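PDB 5VTL: Tb427.07.360- putative uncharacterized metacyclic invariant surface protein from Trypanosoma brucei from Trypanosoma brucei, which is of unknown function but is probably an invariant surface protein of the metacyclic stage, built as an extended bundle of helices. Local coordinates for residues 5-10 / 123-128; 11-16 / 106-111; 32-37 / 182-187; 91-96 / 174-179. All coordinates share one frame; numbering follows the deposited sequence.

Contact 1: residues 5-10 / 123-128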
loop_
_atom_site.group_PDB
_atom_site.type_symbol
_atom_site.label_atom_id
_atom_site.label_comp_id
_atom_site.label_asym_id
_atom_site.label_seq_id
_atom_site.Cartn_x
_atom_site.Cartn_y
_atom_site.Cartn_z
ATOM N N SER A 5 -30.798 6.559 0.236
ATOM C CA SER A 5 -29.752 5.974 -0.600
ATOM C C SER A 5 -28.781 7.034 -1.144
ATOM O O SER A 5 -27.571 6.770 -1.209
ATOM C CB SER A 5 -30.356 5.170 -1.742
ATOM O OG SER A 5 -31.004 4.020 -1.231
ATOM N N HIS A 6 -29.287 8.206 -1.535
ATOM C CA HIS A 6 -28.412 9.272 -2.043
ATOM C C HIS A 6 -27.465 9.680 -0.923
ATOM O O HIS A 6 -26.261 9.805 -1.111
ATOM C CB HIS A 6 -29.176 10.519 -2.474
ATOM C CG HIS A 6 -30.080 10.343 -3.658
ATOM N ND1 HIS A 6 -29.620 10.268 -4.954
ATOM C CD2 HIS A 6 -31.430 10.319 -3.741
ATOM C CE1 HIS A 6 -30.648 10.175 -5.777
ATOM N NE2 HIS A 6 -31.758 10.196 -5.065
ATOM N N VAL A 7 -28.017 9.890 0.259
ATOM C CA VAL A 7 -27.191 10.367 1.374
ATOM C C VAL A 7 -26.206 9.288 1.817
ATOM O O VAL A 7 -25.050 9.579 2.143
ATOM C CB VAL A 7 -28.085 10.836 2.542
ATOM C CG1 VAL A 7 -27.249 11.205 3.760
ATOM C CG2 VAL A 7 -28.895 12.016 2.099
ATOM N N SER A 8 -26.625 8.023 1.814
ATOM C CA SER A 8 -25.703 6.951 2.166
ATOM C C SER A 8 -24.478 6.910 1.237
ATOM O O SER A 8 -23.332 6.746 1.689
ATOM C CB SER A 8 -26.418 5.595 2.143
ATOM O OG SER A 8 -27.291 5.500 3.238
ATOM N N ALA A 9 -24.742 7.026 -0.054
ATOM C CA ALA A 9 -23.692 7.064 -1.062
ATOM C C ALA A 9 -22.740 8.248 -0.830
ATOM O O ALA A 9 -21.514 8.100 -0.866
ATOM C CB ALA A 9 -24.314 7.177 -2.425
ATOM N N ALA A 10 -23.302 9.424 -0.592
ATOM C CA ALA A 10 -22.492 10.618 -0.376
ATOM C C ALA A 10 -21.655 10.497 0.885
ATOM O O ALA A 10 -20.515 10.941 0.919
ATOM C CB ALA A 10 -23.373 11.848 -0.288
ATOM N N SER A 123 -36.432 11.865 7.695
ATOM C CA SER A 123 -35.745 11.730 8.982
ATOM C C SER A 123 -34.387 11.004 8.889
ATOM O O SER A 123 -33.362 11.508 9.355
ATOM C CB SER A 123 -36.673 11.036 9.989
ATOM O OG SER A 123 -37.111 9.764 9.514
ATOM N N THR A 124 -34.365 9.828 8.275
ATOM C CA THR A 124 -33.158 9.010 8.278
ATOM C C THR A 124 -32.089 9.605 7.371
ATOM O O THR A 124 -30.891 9.515 7.673
ATOM C CB THR A 124 -33.459 7.548 7.885
ATOM O OG1 THR A 124 -34.319 6.985 8.884
ATOM C CG2 THR A 124 -32.169 6.708 7.832
ATOM N N ALA A 125 -32.532 10.257 6.298
ATOM C CA ALA A 125 -31.611 10.960 5.401
ATOM C C ALA A 125 -30.860 12.058 6.136
ATOM O O ALA A 125 -29.629 12.170 6.028
ATOM C CB ALA A 125 -32.351 11.524 4.255
ATOM N N ARG A 126 -31.598 12.853 6.902
ATOM C CA ARG A 126 -30.994 13.904 7.716
ATOM C C ARG A 126 -30.078 13.332 8.789
ATOM O O ARG A 126 -29.012 13.878 9.076
ATOM C CB ARG A 126 -32.080 14.743 8.370
ATOM C CG ARG A 126 -32.970 15.487 7.365
ATOM C CD ARG A 126 -33.945 16.438 8.097
ATOM N NE ARG A 126 -33.243 17.599 8.608
ATOM C CZ ARG A 126 -33.820 18.581 9.287
ATOM N NH1 ARG A 126 -35.104 18.497 9.582
ATOM N NH2 ARG A 126 -33.102 19.601 9.724
ATOM N N ARG A 127 -30.468 12.214 9.379
ATOM C CA ARG A 127 -29.674 11.623 10.450
ATOM C C ARG A 127 -28.331 11.139 9.929
ATOM O O ARG A 127 -27.281 11.363 10.521
ATOM C CB ARG A 127 -30.423 10.457 11.096
ATOM C CG ARG A 127 -29.646 9.796 12.197
ATOM C CD ARG A 127 -30.590 8.987 13.097
ATOM N NE ARG A 127 -31.194 7.898 12.353
ATOM C CZ ARG A 127 -32.468 7.812 11.961
ATOM N NH1 ARG A 127 -33.375 8.742 12.233
ATOM N NH2 ARG A 127 -32.828 6.749 11.276
ATOM N N ILE A 128 -28.374 10.466 8.796
ATOM C CA ILE A 128 -27.153 9.964 8.189
ATOM C C ILE A 128 -26.268 11.139 7.801
ATOM O O ILE A 128 -25.059 11.123 8.045
ATOM C CB ILE A 128 -27.494 9.112 6.961
ATOM C CG1 ILE A 128 -28.201 7.830 7.409
ATOM C CG2 ILE A 128 -26.221 8.773 6.129
ATOM C CD1 ILE A 128 -28.776 7.048 6.218
#

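Contact 2: residues 11-16 / 106-111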
loop_
_atom_site.group_PDB
_atom_site.type_symbol
_atom_site.label_atom_id
_atom_site.label_comp_id
_atom_site.label_asym_id
_atom_site.label_seq_id
_atom_site.Cartn_x
_atom_site.Cartn_y
_atom_site.Cartn_z
ATOM N N CYS A 11 -22.236 9.925 1.934
ATOM C CA CYS A 11 -21.514 9.795 3.185
ATOM C C CYS A 11 -20.328 8.823 3.053
ATOM O O CYS A 11 -19.213 9.108 3.485
ATOM C CB CYS A 11 -22.453 9.365 4.313
ATOM S SG CYS A 11 -21.558 9.273 5.877
ATOM N N LEU A 12 -20.557 7.676 2.428
ATOM C CA LEU A 12 -19.468 6.740 2.162
ATOM C C LEU A 12 -18.324 7.410 1.410
ATOM O O LEU A 12 -17.147 7.211 1.739
ATOM C CB LEU A 12 -19.994 5.538 1.381
ATOM C CG LEU A 12 -19.078 4.316 1.272
ATOM C CD1 LEU A 12 -19.928 3.050 1.088
ATOM C CD2 LEU A 12 -18.107 4.449 0.099
ATOM N N PHE A 13 -18.667 8.234 0.431
ATOM C CA PHE A 13 -17.665 8.925 -0.382
ATOM C C PHE A 13 -16.886 9.963 0.466
ATOM O O PHE A 13 -15.654 10.026 0.432
ATOM C CB PHE A 13 -18.377 9.591 -1.564
ATOM C CG PHE A 13 -17.456 10.174 -2.593
ATOM C CD1 PHE A 13 -16.204 9.627 -2.824
ATOM C CD2 PHE A 13 -17.836 11.299 -3.313
ATOM C CE1 PHE A 13 -15.362 10.169 -3.773
ATOM C CE2 PHE A 13 -16.990 11.849 -4.271
ATOM C CZ PHE A 13 -15.754 11.284 -4.494
ATOM N N SER A 14 -17.608 10.768 1.242
ATOM C CA SER A 14 -16.965 11.748 2.104
ATOM C C SER A 14 -16.019 11.105 3.121
ATOM O O SER A 14 -14.865 11.551 3.310
ATOM C CB SER A 14 -18.013 12.568 2.834
ATOM O OG SER A 14 -17.390 13.492 3.712
ATOM N N GLU A 15 -16.489 10.064 3.801
ATOM C CA GLU A 15 -15.663 9.428 4.817
ATOM C C GLU A 15 -14.464 8.712 4.175
ATOM O O GLU A 15 -13.387 8.644 4.747
ATOM C CB GLU A 15 -16.515 8.486 5.681
ATOM C CG GLU A 15 -17.536 9.280 6.506
ATOM C CD GLU A 15 -18.414 8.444 7.415
ATOM O OE1 GLU A 15 -18.576 7.234 7.158
ATOM O OE2 GLU A 15 -18.949 9.030 8.404
ATOM N N ALA A 16 -14.648 8.206 2.964
ATOM C CA ALA A 16 -13.533 7.654 2.202
ATOM C C ALA A 16 -12.461 8.717 1.934
ATOM O O ALA A 16 -11.281 8.491 2.180
ATOM C CB ALA A 16 -14.051 7.057 0.880
ATOM N N ALA A 106 -14.994 19.225 -0.198
ATOM C CA ALA A 106 -15.922 20.353 0.001
ATOM C C ALA A 106 -17.281 20.206 -0.703
ATOM O O ALA A 106 -18.320 20.399 -0.077
ATOM C CB ALA A 106 -15.241 21.702 -0.372
ATOM N N PRO A 107 -17.297 19.866 -2.004
ATOM C CA PRO A 107 -18.633 19.692 -2.618
ATOM C C PRO A 107 -19.504 18.572 -1.986
ATOM O O PRO A 107 -20.722 18.725 -1.876
ATOM C CB PRO A 107 -18.307 19.369 -4.077
ATOM C CG PRO A 107 -16.862 19.810 -4.279
ATOM C CD PRO A 107 -16.204 19.608 -2.963
ATOM N N ILE A 108 -18.887 17.472 -1.572
ATOM C CA ILE A 108 -19.630 16.356 -0.986
ATOM C C ILE A 108 -20.141 16.776 0.385
ATOM O O ILE A 108 -21.294 16.556 0.747
ATOM C CB ILE A 108 -18.756 15.095 -0.841
ATOM C CG1 ILE A 108 -17.987 14.833 -2.137
ATOM C CG2 ILE A 108 -19.613 13.882 -0.430
ATOM C CD1 ILE A 108 -18.816 14.711 -3.330
ATOM N N ASP A 109 -19.276 17.402 1.162
ATOM C CA ASP A 109 -19.690 17.823 2.487
ATOM C C ASP A 109 -20.732 18.960 2.458
ATOM O O ASP A 109 -21.592 19.038 3.337
ATOM C CB ASP A 109 -18.461 18.215 3.303
ATOM C CG ASP A 109 -17.597 17.032 3.649
ATOM O OD1 ASP A 109 -18.101 15.877 3.638
ATOM O OD2 ASP A 109 -16.398 17.264 3.942
ATOM N N ASP A 110 -20.681 19.817 1.440
ATOM C CA ASP A 110 -21.736 20.818 1.254
ATOM C C ASP A 110 -23.073 20.108 1.018
ATOM O O ASP A 110 -24.085 20.470 1.601
ATOM C CB ASP A 110 -21.441 21.736 0.050
ATOM C CG ASP A 110 -20.501 22.899 0.401
ATOM O OD1 ASP A 110 -20.075 23.044 1.589
ATOM O OD2 ASP A 110 -20.206 23.676 -0.520
ATOM N N TYR A 111 -23.062 19.108 0.136
ATOM C CA TYR A 111 -24.273 18.333 -0.146
ATOM C C TYR A 111 -24.802 17.731 1.143
ATOM O O TYR A 111 -26.002 17.809 1.427
ATOM C CB TYR A 111 -24.014 17.239 -1.191
ATOM C CG TYR A 111 -25.136 16.216 -1.227
ATOM C CD1 TYR A 111 -26.308 16.487 -1.882
ATOM C CD2 TYR A 111 -25.031 15.006 -0.550
ATOM C CE1 TYR A 111 -27.343 15.579 -1.910
ATOM C CE2 TYR A 111 -26.076 14.076 -0.570
ATOM C CZ TYR A 111 -27.226 14.376 -1.244
ATOM O OH TYR A 111 -28.264 13.464 -1.262
#

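Contact 3: residues 32-37 / 182-187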
loop_
_atom_site.group_PDB
_atom_site.type_symbol
_atom_site.label_atom_id
_atom_site.label_comp_id
_atom_site.label_asym_id
_atom_site.label_seq_id
_atom_site.Cartn_x
_atom_site.Cartn_y
_atom_site.Cartn_z
ATOM N N ALA A 32 8.147 1.169 4.380
ATOM C CA ALA A 32 9.396 1.411 5.102
ATOM C C ALA A 32 9.845 0.184 5.886
ATOM O O ALA A 32 11.046 -0.142 5.914
ATOM C CB ALA A 32 9.251 2.597 6.046
ATOM N N ALA A 33 8.896 -0.500 6.518
ATOM C CA ALA A 33 9.219 -1.705 7.279
ATOM C C ALA A 33 9.730 -2.783 6.340
ATOM O O ALA A 33 10.621 -3.567 6.694
ATOM C CB ALA A 33 8.003 -2.203 8.049
ATOM N N ASN A 34 9.151 -2.843 5.149
ATOM C CA ASN A 34 9.581 -3.850 4.166
ATOM C C ASN A 34 11.024 -3.637 3.732
ATOM O O ASN A 34 11.767 -4.603 3.544
ATOM C CB ASN A 34 8.645 -3.874 2.963
ATOM C CG ASN A 34 7.363 -4.649 3.233
ATOM O OD1 ASN A 34 7.345 -5.588 4.032
ATOM N ND2 ASN A 34 6.303 -4.297 2.525
ATOM N N VAL A 35 11.424 -2.376 3.598
ATOM C CA VAL A 35 12.808 -2.036 3.253
ATOM C C VAL A 35 13.736 -2.414 4.377
ATOM O O VAL A 35 14.796 -2.999 4.158
ATOM C CB VAL A 35 12.965 -0.539 2.946
ATOM C CG1 VAL A 35 14.456 -0.112 2.893
ATOM C CG2 VAL A 35 12.283 -0.232 1.635
ATOM N N SER A 36 13.326 -2.106 5.597
ATOM C CA SER A 36 14.157 -2.395 6.750
ATOM C C SER A 36 14.414 -3.891 6.809
ATOM O O SER A 36 15.540 -4.353 7.066
ATOM C CB SER A 36 13.448 -1.943 8.024
ATOM O OG SER A 36 13.434 -0.537 8.127
ATOM N N ASP A 37 13.365 -4.658 6.539
ATOM C CA ASP A 37 13.488 -6.107 6.603
ATOM C C ASP A 37 14.322 -6.669 5.428
ATOM O O ASP A 37 15.073 -7.651 5.589
ATOM C CB ASP A 37 12.122 -6.762 6.651
ATOM C CG ASP A 37 12.201 -8.198 7.127
ATOM O OD1 ASP A 37 12.521 -8.413 8.318
ATOM O OD2 ASP A 37 11.969 -9.114 6.312
ATOM N N ARG A 182 2.867 -3.037 -2.954
ATOM C CA ARG A 182 3.002 -4.441 -3.301
ATOM C C ARG A 182 4.437 -4.759 -3.780
ATOM O O ARG A 182 5.004 -5.804 -3.434
ATOM C CB ARG A 182 1.981 -4.776 -4.371
ATOM C CG ARG A 182 1.919 -6.229 -4.793
ATOM C CD ARG A 182 0.891 -6.374 -5.932
ATOM N NE ARG A 182 -0.170 -5.351 -5.844
ATOM C CZ ARG A 182 -0.586 -4.562 -6.843
ATOM N NH1 ARG A 182 -1.552 -3.661 -6.628
ATOM N NH2 ARG A 182 -0.051 -4.661 -8.060
ATOM N N ARG A 183 5.030 -3.858 -4.554
ATOM C CA ARG A 183 6.391 -4.077 -5.055
ATOM C C ARG A 183 7.400 -4.123 -3.926
ATOM O O ARG A 183 8.337 -4.936 -3.941
ATOM C CB ARG A 183 6.782 -3.001 -6.076
ATOM C CG ARG A 183 6.092 -3.187 -7.400
ATOM C CD ARG A 183 6.727 -2.366 -8.502
ATOM N NE ARG A 183 6.796 -0.929 -8.240
ATOM C CZ ARG A 183 5.837 -0.050 -8.534
ATOM N NH1 ARG A 183 6.029 1.238 -8.278
ATOM N NH2 ARG A 183 4.683 -0.454 -9.064
ATOM N N ALA A 184 7.190 -3.270 -2.923
ATOM C CA ALA A 184 8.040 -3.245 -1.738
ATOM C C ALA A 184 7.937 -4.557 -0.956
ATOM O O ALA A 184 8.946 -5.104 -0.507
ATOM C CB ALA A 184 7.661 -2.067 -0.842
ATOM N N SER A 185 6.717 -5.053 -0.800
ATOM C CA SER A 185 6.470 -6.294 -0.084
ATOM C C SER A 185 7.085 -7.471 -0.837
ATOM O O SER A 185 7.706 -8.369 -0.250
ATOM C CB SER A 185 4.966 -6.518 0.052
ATOM O OG SER A 185 4.718 -7.775 0.644
ATOM N N GLU A 186 6.920 -7.471 -2.154
ATOM C CA GLU A 186 7.441 -8.587 -2.952
ATOM C C GLU A 186 8.976 -8.627 -2.903
ATOM O O GLU A 186 9.571 -9.709 -2.827
ATOM C CB GLU A 186 6.916 -8.518 -4.383
ATOM C CG GLU A 186 5.442 -8.911 -4.489
ATOM C CD GLU A 186 4.791 -8.527 -5.803
ATOM O OE1 GLU A 186 5.428 -7.811 -6.612
ATOM O OE2 GLU A 186 3.618 -8.930 -6.011
ATOM N N ALA A 187 9.601 -7.448 -2.930
ATOM C CA ALA A 187 11.049 -7.318 -2.823
ATOM C C ALA A 187 11.556 -7.845 -1.488
ATOM O O ALA A 187 12.571 -8.532 -1.411
ATOM C CB ALA A 187 11.466 -5.866 -3.004
#

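Contact 4: residues 91-96 / 174-179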
loop_
_atom_site.group_PDB
_atom_site.type_symbol
_atom_site.label_atom_id
_atom_site.label_comp_id
_atom_site.label_asym_id
_atom_site.label_seq_id
_atom_site.Cartn_x
_atom_site.Cartn_y
_atom_site.Cartn_z
ATOM N N GLU A 91 6.428 6.927 -1.651
ATOM C CA GLU A 91 6.511 8.226 -1.019
ATOM C C GLU A 91 5.945 9.303 -1.946
ATOM O O GLU A 91 5.301 10.255 -1.509
ATOM C CB GLU A 91 7.965 8.509 -0.668
ATOM C CG GLU A 91 8.377 7.880 0.662
ATOM C CD GLU A 91 9.874 7.893 0.888
ATOM O OE1 GLU A 91 10.602 8.287 -0.049
ATOM O OE2 GLU A 91 10.319 7.500 1.999
ATOM N N GLN A 92 6.185 9.132 -3.236
ATOM C CA GLN A 92 5.701 10.061 -4.243
ATOM C C GLN A 92 4.196 9.934 -4.321
ATOM O O GLN A 92 3.488 10.919 -4.190
ATOM C CB GLN A 92 6.368 9.731 -5.568
ATOM C CG GLN A 92 5.722 10.223 -6.830
ATOM C CD GLN A 92 6.342 9.544 -8.050
ATOM O OE1 GLN A 92 7.386 8.883 -7.942
ATOM N NE2 GLN A 92 5.695 9.685 -9.206
ATOM N N TYR A 93 3.694 8.714 -4.483
ATOM C CA TYR A 93 2.255 8.542 -4.605
ATOM C C TYR A 93 1.510 8.869 -3.323
ATOM O O TYR A 93 0.372 9.339 -3.378
ATOM C CB TYR A 93 1.934 7.122 -5.086
ATOM C CG TYR A 93 2.529 6.851 -6.441
ATOM C CD1 TYR A 93 2.288 7.711 -7.526
ATOM C CD2 TYR A 93 3.350 5.767 -6.641
ATOM C CE1 TYR A 93 2.852 7.459 -8.779
ATOM C CE2 TYR A 93 3.919 5.507 -7.889
ATOM C CZ TYR A 93 3.672 6.359 -8.948
ATOM O OH TYR A 93 4.249 6.086 -10.174
ATOM N N ALA A 94 2.122 8.592 -2.175
ATOM C CA ALA A 94 1.523 8.937 -0.889
ATOM C C ALA A 94 1.482 10.444 -0.651
ATOM O O ALA A 94 0.662 10.914 0.152
ATOM C CB ALA A 94 2.251 8.243 0.259
ATOM N N ALA A 95 2.362 11.200 -1.313
ATOM C CA ALA A 95 2.271 12.661 -1.242
ATOM C C ALA A 95 1.220 13.211 -2.206
ATOM O O ALA A 95 0.544 14.184 -1.899
ATOM C CB ALA A 95 3.604 13.297 -1.527
ATOM N N ASN A 96 1.093 12.578 -3.367
ATOM C CA ASN A 96 0.158 13.015 -4.400
ATOM C C ASN A 96 -1.306 12.792 -4.053
ATOM O O ASN A 96 -2.128 13.707 -4.135
ATOM C CB ASN A 96 0.452 12.285 -5.708
ATOM C CG ASN A 96 1.779 12.686 -6.317
ATOM O OD1 ASN A 96 2.488 13.539 -5.765
ATOM N ND2 ASN A 96 2.144 12.052 -7.453
ATOM N N TYR A 174 -4.027 6.385 -6.417
ATOM C CA TYR A 174 -4.132 5.454 -5.315
ATOM C C TYR A 174 -3.778 4.059 -5.825
ATOM O O TYR A 174 -3.107 3.287 -5.135
ATOM C CB TYR A 174 -5.519 5.503 -4.633
ATOM C CG TYR A 174 -5.361 5.278 -3.137
ATOM C CD1 TYR A 174 -5.356 3.994 -2.610
ATOM C CD2 TYR A 174 -5.163 6.336 -2.271
ATOM C CE1 TYR A 174 -5.189 3.779 -1.266
ATOM C CE2 TYR A 174 -4.989 6.137 -0.920
ATOM C CZ TYR A 174 -4.999 4.855 -0.420
ATOM O OH TYR A 174 -4.798 4.635 0.909
ATOM N N ASP A 175 -4.167 3.741 -7.048
ATOM C CA ASP A 175 -3.764 2.472 -7.629
ATOM C C ASP A 175 -2.231 2.368 -7.701
ATOM O O ASP A 175 -1.650 1.314 -7.428
ATOM C CB ASP A 175 -4.335 2.287 -9.033
ATOM C CG ASP A 175 -5.770 1.788 -9.049
ATOM O OD1 ASP A 175 -6.284 1.240 -8.038
ATOM O OD2 ASP A 175 -6.390 1.956 -10.114
ATOM N N GLN A 176 -1.574 3.452 -8.104
ATOM C CA GLN A 176 -0.117 3.453 -8.221
ATOM C C GLN A 176 0.522 3.266 -6.862
ATOM O O GLN A 176 1.518 2.562 -6.714
ATOM C CB GLN A 176 0.363 4.754 -8.847
ATOM C CG GLN A 176 0.066 4.837 -10.293
ATOM C CD GLN A 176 1.236 4.396 -11.123
ATOM O OE1 GLN A 176 1.970 3.481 -10.744
ATOM N NE2 GLN A 176 1.437 5.048 -12.263
ATOM N N LEU A 177 -0.082 3.893 -5.862
ATOM C CA LEU A 177 0.371 3.758 -4.488
ATOM C C LEU A 177 0.285 2.303 -4.034
ATOM O O LEU A 177 1.245 1.757 -3.514
ATOM C CB LEU A 177 -0.461 4.672 -3.572
ATOM C CG LEU A 177 -0.191 4.578 -2.063
ATOM C CD1 LEU A 177 1.286 4.737 -1.737
ATOM C CD2 LEU A 177 -1.021 5.643 -1.324
ATOM N N GLU A 178 -0.852 1.660 -4.253
ATOM C CA GLU A 178 -1.024 0.290 -3.813
ATOM C C GLU A 178 -0.050 -0.645 -4.533
ATOM O O GLU A 178 0.470 -1.595 -3.939
ATOM C CB GLU A 178 -2.474 -0.176 -4.030
ATOM C CG GLU A 178 -3.495 0.573 -3.166
ATOM C CD GLU A 178 -4.865 -0.097 -3.093
ATOM O OE1 GLU A 178 -5.236 -0.939 -3.960
ATOM O OE2 GLU A 178 -5.572 0.220 -2.117
ATOM N N ALA A 179 0.192 -0.376 -5.806
ATOM C CA ALA A 179 1.070 -1.217 -6.617
ATOM C C ALA A 179 2.509 -1.100 -6.135
ATOM O O ALA A 179 3.246 -2.089 -6.111
ATOM C CB ALA A 179 0.961 -0.840 -8.096
#

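Contact 1: residues 5-10 / 123-128
Ser8 OG is hydrogen-bonded to Val4 O, one turn earlier in helix 4-58, and the same oxygen touches Ile128 CD1 at 3.7 Å. That second touch is van der Waals only. The hydroxyl lies beside its own backbone N (chi1 -72°), where it can reach back to the carbonyl of Val4 and still meet the isoleucine. Val7 carries most of the contact. Its CB is directed at helix 123-130, and its two methyls divide the work. CG1 sits 3.4 Å from Ala125 O and 3.5 Å from Ile128 CG2. CG2 meets Ala125 CB more loosely, at 4.1 Å. The CG1 branch is placed there because it lies anti to the Val7 backbone N (chi1 174°). The Val7 and Ile128 side chains cross obliquely, with Val7 CG1 against Ile128 CG2. Segments 5-10 and 123-128 run almost parallel, at 11°, with their axes 8.9 Å apart. The arrangement is a small helix-helix interface near the N-terminus of the chain, where the short helix 123-130 packs alongside the first turns of the long helix 4-58. Val7 also rests on Tyr111 and Val115 of helix 105-116, and Ile128 and Thr124 reach back to Val4. Further round helix 123-130, Arg127 NH2 makes a weak, strongly bent hydrogen bond to Thr124 OG1, 2.8 Å long. Arg126 donates from NE to Ala116 O, which ties the helix to the end of helix 105-116.

Contact 2: residues 11-16 / 106-111
Segments 11-16 and 106-111 run roughly antiparallel, at 138° between their directions, with their axes 9.5 Å apart and Ser14 and Ile108 nearest in the backbone. Two kinds of contact join them, one polar and one apolar. On the polar side Ser14 OG donates a hydrogen bond to Asp109 OD1. The modelled length of 2.5 Å is very short, so its exact value is best taken with caution. The hydroxyl lies anti to the Ser14 backbone N (chi1 178°), which carries it across to the aspartate. Asp109 does not leave its helix straight at the partner; the carboxylate swings round to bring OD1 in. Asp109 also touches His18, one turn further along helix 4-58. On the apolar side Ile108 reaches two residues with different branches. Its CG2 methyl rests on Ser14 CB at 3.9 Å. Its CD1 methyl meets the Phe13 ring at two neighbouring atoms, CD2 and CE2, each at 3.5 Å from it. CG1 follows close behind, 3.7 Å from Phe13 CD2. The isoleucine and phenylalanine side chains cross at about a right angle, and the approach to the ring is oblique. Phe13 is buried and is shared with other helices: it packs on Ala147, Leu163 and Met167. Two residues earlier, Cys11 has its CB directed away from helix 105-116 and is disulfide-bonded to Cys132, which ties the loop after helix 123-130 to helix 4-58. This is the packing of a helical bundle: the short helix 105-116 lies obliquely and roughly antiparallel on the long helix 4-58, with Phe13 between it and helices 141-154 and 157-209.

Contact 3: residues 32-37 / 182-187
This contact belongs to the elongated helical bundle, where the long helices 4-58 and 157-209 lie side by side and run in the same general direction. Asn34 is the side chain that bridges them. Its CB points at the other helix and lies 3.7 Å from Ala184 O. The side chain then passes over the backbone where Ala184 joins Ser185. CG lies beside the Asn34 backbone N (chi1 -80°), and the amide nitrogen ND2 reaches furthest across, to 3.3 Å from Ser185 CA. It touches Ala184 CB more loosely, at 4.3 Å. The CA atoms of Asn34 and Ser185 are 5.8 Å apart, a close approach consistent with the small residues Ala184 and Ser185. The third long helix, 63-102, flanks the pair. Val35 packs on Ala83, Lys84 and Leu87, and Ala187 also meets Ala83. Nearby, Asp37 forms salt bridges with Arg188 and Arg192, and Arg183 with Asp89. The Ser185 side chain is directed away from Asn34, yet its CB still lies 3.6 Å from Asn34 ND2. Asn34 ND2 and Ser185 N are 3.4 Å apart and, both being donors, are not hydrogen-bonded.

Contact 4: residues 91-96 / 174-179
The Tyr93 ring has Gln176 CB over one face and Gln92 CD, from its own helix, over the other. Gln176 CB stands 3.5 Å from the centroid of the Tyr93 ring, only 4° off the normal, a CH-pi contact. Gln92 CD is offset toward the rim. The two helices, 63-102 and 157-209, are long members of the helical bundle; their segments 91-96 and 174-179 run roughly antiparallel, at 149°, with axes 8.6 Å apart. The Gln176 chain is bent at its second torsion, which brings the amide to the hydroxyl end of the ring. Its amide plane is turned only 19° from the ring, and OE1 comes to 3.5 Å from Tyr93 OH. Nearer the backbone, Tyr93 CB and Leu177 CB meet at 3.7 Å. CG of Leu177 is anti to its backbone N, and CD1 touches Ala94 CB at 4.1 Å. The leucine is buried and also packs on Val24 and Leu27 of helix 4-58 and on Val90, so it joins all three long helices. The ring of Tyr174, one turn earlier, has Leu177 CD2 over a face, toward the rim, and Glu178 OE2 at its edge in plane. That carboxylate oxygen accepts a hydrogen bond from Ser141 N. Leu177 CD1 also lies 4.0 Å from the backbone N of Ala94.

The four contacts are spread along the length of the molecule. Contacts 1 and 2 share helix 4-58, with centres 11 Å apart, and they touch: Tyr111 of contact 2 packs on His6 and Ala10 of contact 1, with Tyr111 CE2 3.5 Å from Ala10 CB. Contacts 3 and 4 share helix 157-209, with centres 15 Å apart, and their segments on it adjoin. Contact 4 lies between contact 3 and the pair of contacts 1 and 2: its centre is 22 Å from that of contact 2, with nearest atoms about 7 Å apart. Contacts 1 and 3 are the most distant pair, with centres 41 Å apart. Helix 4-58 serves contacts 1, 2 and 3.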